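Long-range contacts in putative immunoglobulin A1 protease (Bacteroides ovatus, PDB 3N6Z), which probably acts as a peptide-bond-cleaving hydrolase, although its substrate and activity remain to be established: residues C237-G241 and G355-F359; N267-W271 and I341-N345. All blocks are in the same frame, centred on the assembly; numbering follows the deposited sequence.

How the interactions relate
Interactions 1 and 2 lie with their centres about 8 Å apart, on the same side of the chain's centre, and join the C-terminal region to one parallel sheet of a right-handed beta-helix. Strands 237-239 and 268-270 belong to successive coils and are neighbours in that sheet, linked by the probable hydrogen bonds A269 N to C237 O (3.0 Å) and W271 N to A239 O (2.8 Å). Against them come first helix 334-344, in interaction 2, and then segment 355-359, which ends in strand 358-359, in interaction 1, so interaction 2 is nested within the loop that interaction 1 closes. The C-terminal part of the chain thus packs back against earlier coils of the beta-helix.

Interaction 1: residues C237-G241 and G355-F359; sequences CYAYG and GYPIF
The ring of Y240 lies over the ring of Y356 as an offset stack, with centroids 3.9 Å apart, planes at 11° and Y240 CE2 3.5 Å from Y356 CD2. Y356 CB adds a CH-pi contact, 4.1 Å from the centroid of the Y240 ring. Residues 237-239 form an extended strand, after which the backbone leaves beta geometry at Y240 (phi/psi -139/4). On the other side, G355 has phi/psi 97/-20, where a CB would be jammed against the preceding carbonyl O; Y356 and P357 are extended loop residues leading into strand 358-359. The backbones stay well apart, with CA atoms 8.3 Å apart for Y240 and Y356 and 9.1 Å for Y238 and P357, so long side chains must bridge the gap. Y240 does so with chi1 near 67° (p), Y356 with chi1 near -67° (m). Y238, its chi1 between wells at 98°, reaches across to donate a short hydrogen bond from OH to P357 O (2.6 Å). Its ring end also packs on proline, Y238 CZ lying 3.8 Å from P357 CD. This joins a beta-helix strand to the C-terminal segment, with W271 of the next coil meeting Y356. Tyrosine suits both places, Y238 in the strand and Y240 just beyond it: its flat ring supplies apolar surface, while the hydroxyl of Y238 serves the carbonyl of P357, whose backbone can accept a hydrogen bond but not donate one.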
# COMPACT_ATOMS: atom_id res chain seq x y z
N CYS A 237 -1.93 3.03 10.65
CA CYS A 237 -2.20 3.53 9.30
C CYS A 237 -3.48 4.31 9.23
O CYS A 237 -4.43 4.04 9.96
CB CYS A 237 -2.28 2.40 8.27
SG CYS A 237 -0.73 1.50 8.03
N TYR A 238 -3.54 5.27 8.31
CA TYR A 238 -4.78 5.95 7.97
C TYR A 238 -4.82 6.32 6.51
O TYR A 238 -3.78 6.41 5.86
CB TYR A 238 -5.05 7.16 8.91
CG TYR A 238 -4.67 8.53 8.42
CD1 TYR A 238 -3.37 9.01 8.52
CD2 TYR A 238 -5.63 9.36 7.84
CE1 TYR A 238 -3.04 10.30 8.07
CE2 TYR A 238 -5.32 10.63 7.41
CZ TYR A 238 -4.02 11.10 7.50
OH TYR A 238 -3.74 12.38 7.07
N ALA A 239 -6.02 6.58 6.01
CA ALA A 239 -6.21 6.99 4.64
C ALA A 239 -7.27 8.07 4.54
O ALA A 239 -8.19 8.13 5.35
CB ALA A 239 -6.59 5.79 3.75
N TYR A 240 -7.14 8.91 3.52
CA TYR A 240 -8.14 9.94 3.25
C TYR A 240 -8.49 10.16 1.81
O TYR A 240 -9.33 11.03 1.49
CB TYR A 240 -7.83 11.22 4.00
CG TYR A 240 -6.60 12.02 3.63
CD1 TYR A 240 -5.34 11.64 4.08
CD2 TYR A 240 -6.72 13.24 2.96
CE1 TYR A 240 -4.23 12.44 3.85
CE2 TYR A 240 -5.59 14.04 2.69
CZ TYR A 240 -4.35 13.63 3.17
OH TYR A 240 -3.19 14.36 2.97
N GLY A 241 -7.94 9.37 0.91
CA GLY A 241 -8.45 9.41 -0.47
C GLY A 241 -9.78 8.66 -0.67
O GLY A 241 -10.08 7.71 0.03
N GLY A 355 -5.34 19.97 8.59
CA GLY A 355 -5.97 19.03 9.51
C GLY A 355 -5.56 17.59 9.32
O GLY A 355 -5.72 16.79 10.25
N TYR A 356 -5.03 17.25 8.13
CA TYR A 356 -4.66 15.87 7.87
C TYR A 356 -3.21 15.63 8.31
O TYR A 356 -2.31 16.30 7.81
CB TYR A 356 -4.81 15.52 6.39
CG TYR A 356 -6.22 15.51 5.87
CD1 TYR A 356 -7.13 14.54 6.25
CD2 TYR A 356 -6.64 16.50 4.96
CE1 TYR A 356 -8.43 14.52 5.78
CE2 TYR A 356 -7.94 16.48 4.45
CZ TYR A 356 -8.83 15.49 4.89
OH TYR A 356 -10.11 15.46 4.38
N PRO A 357 -2.97 14.66 9.20
CA PRO A 357 -1.60 14.37 9.60
C PRO A 357 -0.77 13.81 8.44
O PRO A 357 -1.29 13.11 7.57
CB PRO A 357 -1.77 13.32 10.71
CG PRO A 357 -3.11 13.57 11.25
CD PRO A 357 -3.93 13.95 10.07
N ILE A 358 0.50 14.15 8.46
CA ILE A 358 1.48 13.72 7.48
C ILE A 358 2.77 13.35 8.22
O ILE A 358 2.79 13.37 9.44
CB ILE A 358 1.67 14.78 6.34
CG1 ILE A 358 2.18 16.10 6.93
CG2 ILE A 358 0.37 14.98 5.56
CD1 ILE A 358 2.52 17.14 5.90
N PHE A 359 3.83 13.01 7.51
CA PHE A 359 5.09 12.77 8.17
C PHE A 359 5.86 14.06 8.27
O PHE A 359 5.67 14.98 7.46
CB PHE A 359 5.97 11.74 7.41
CG PHE A 359 5.34 10.37 7.23
CD1 PHE A 359 4.44 9.83 8.12
CD2 PHE A 359 5.75 9.61 6.15
CE1 PHE A 359 3.94 8.55 7.92
CE2 PHE A 359 5.29 8.32 5.96
CZ PHE A 359 4.36 7.82 6.84

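Interaction 2: residues N267-W271 and I341-N345; sequences NSAAW and IVAWN
On the beta-helix, strand 268-270 of one coil is covered by the last turn of helix 334-344. A corner at N267 (phi/psi 50/61) precedes the extended strand; opposite, I341 to W344 are helical. The nearest CA pairs are N267 with W344 (7.5 Å) and S268 with I341 (7.9 Å). Apolar contacts come from I341 and W344. I341 (chi1 m, chi2 t) brings CD1 to 4.0 Å from W271 CZ3 and 4.5 Å from A269 CB, while W344 (chi1 m, chi2 near -17°) places CH2 4.2 Å from A269 CB. Alanine's small side chain lets the indole come close to the strand, and W271 (chi1 t) offers its ring edge to isoleucine. In a close backbone-to-ring contact, N267 O sits over a face of the W344 ring, 3.1 Å from W344 CZ2. Polar contacts gather at the corner: N267 ND2 bonds N298 on the following coil, and one water accepts hydrogen bonds from both side chains, 2.7 Å from N267 ND2 and 2.9 Å from W344 NE1.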
# COMPACT_ATOMS: atom_id res chain seq x y z
N ASN A 267 -4.77 0.39 15.92
CA ASN A 267 -4.34 1.78 15.93
C ASN A 267 -4.33 2.36 14.53
O ASN A 267 -3.30 2.76 14.00
CB ASN A 267 -2.96 1.92 16.58
CG ASN A 267 -2.97 1.46 18.01
OD1 ASN A 267 -2.23 0.50 18.40
ND2 ASN A 267 -3.76 2.09 18.79
N SER A 268 -5.50 2.37 13.92
CA SER A 268 -5.70 2.81 12.54
C SER A 268 -6.96 3.63 12.41
O SER A 268 -7.85 3.61 13.28
CB SER A 268 -5.67 1.60 11.60
OG SER A 268 -4.35 0.99 11.61
N ALA A 269 -7.04 4.40 11.32
CA ALA A 269 -8.18 5.30 11.15
C ALA A 269 -8.60 5.46 9.69
O ALA A 269 -7.76 5.57 8.77
CB ALA A 269 -7.85 6.70 11.73
N ALA A 270 -9.91 5.52 9.47
CA ALA A 270 -10.50 5.78 8.17
C ALA A 270 -10.91 7.24 8.08
O ALA A 270 -11.67 7.73 8.94
CB ALA A 270 -11.72 4.86 7.92
N TRP A 271 -10.45 7.91 7.05
CA TRP A 271 -10.80 9.31 6.81
C TRP A 271 -11.14 9.54 5.35
O TRP A 271 -11.07 10.67 4.84
CB TRP A 271 -9.67 10.21 7.32
CG TRP A 271 -10.01 11.57 7.76
CD1 TRP A 271 -11.05 12.35 7.34
CD2 TRP A 271 -9.24 12.36 8.67
NE1 TRP A 271 -11.01 13.57 8.00
CE2 TRP A 271 -9.90 13.60 8.80
CE3 TRP A 271 -8.08 12.14 9.40
CZ2 TRP A 271 -9.41 14.64 9.63
CZ3 TRP A 271 -7.59 13.14 10.22
CH2 TRP A 271 -8.25 14.38 10.32
N ILE A 341 -3.63 10.14 15.72
CA ILE A 341 -2.67 9.74 14.68
C ILE A 341 -1.25 10.18 15.04
O ILE A 341 -0.33 9.37 15.01
CB ILE A 341 -3.11 10.27 13.31
CG1 ILE A 341 -4.40 9.58 12.84
CG2 ILE A 341 -1.98 10.09 12.27
CD1 ILE A 341 -5.15 10.28 11.68
N VAL A 342 -1.08 11.43 15.45
CA VAL A 342 0.27 11.89 15.79
C VAL A 342 0.85 11.08 16.96
O VAL A 342 2.02 10.75 16.97
CB VAL A 342 0.31 13.40 16.04
CG1 VAL A 342 1.65 13.85 16.62
CG2 VAL A 342 -0.02 14.15 14.75
N ALA A 343 0.00 10.73 17.93
CA ALA A 343 0.45 9.92 19.07
C ALA A 343 0.93 8.51 18.73
O ALA A 343 1.65 7.87 19.50
CB ALA A 343 -0.68 9.89 20.17
N TRP A 344 0.56 8.00 17.55
CA TRP A 344 1.12 6.74 17.07
C TRP A 344 2.64 6.71 17.04
O TRP A 344 3.25 5.68 17.39
CB TRP A 344 0.57 6.35 15.71
CG TRP A 344 -0.86 6.08 15.67
CD1 TRP A 344 -1.72 5.82 16.73
CD2 TRP A 344 -1.69 6.10 14.50
NE1 TRP A 344 -3.00 5.65 16.28
CE2 TRP A 344 -3.01 5.81 14.92
CE3 TRP A 344 -1.43 6.31 13.14
CZ2 TRP A 344 -4.07 5.74 14.02
CZ3 TRP A 344 -2.49 6.22 12.24
CH2 TRP A 344 -3.79 5.94 12.69
N ASN A 345 3.24 7.83 16.64
CA ASN A 345 4.69 8.00 16.70
C ASN A 345 5.01 9.48 16.49
O ASN A 345 5.13 9.94 15.36
CB ASN A 345 5.45 7.14 15.69
CG ASN A 345 6.95 7.32 15.81
OD1 ASN A 345 7.40 8.11 16.64
ND2 ASN A 345 7.71 6.62 14.99
O HOH W 1 -4.54 4.67 18.56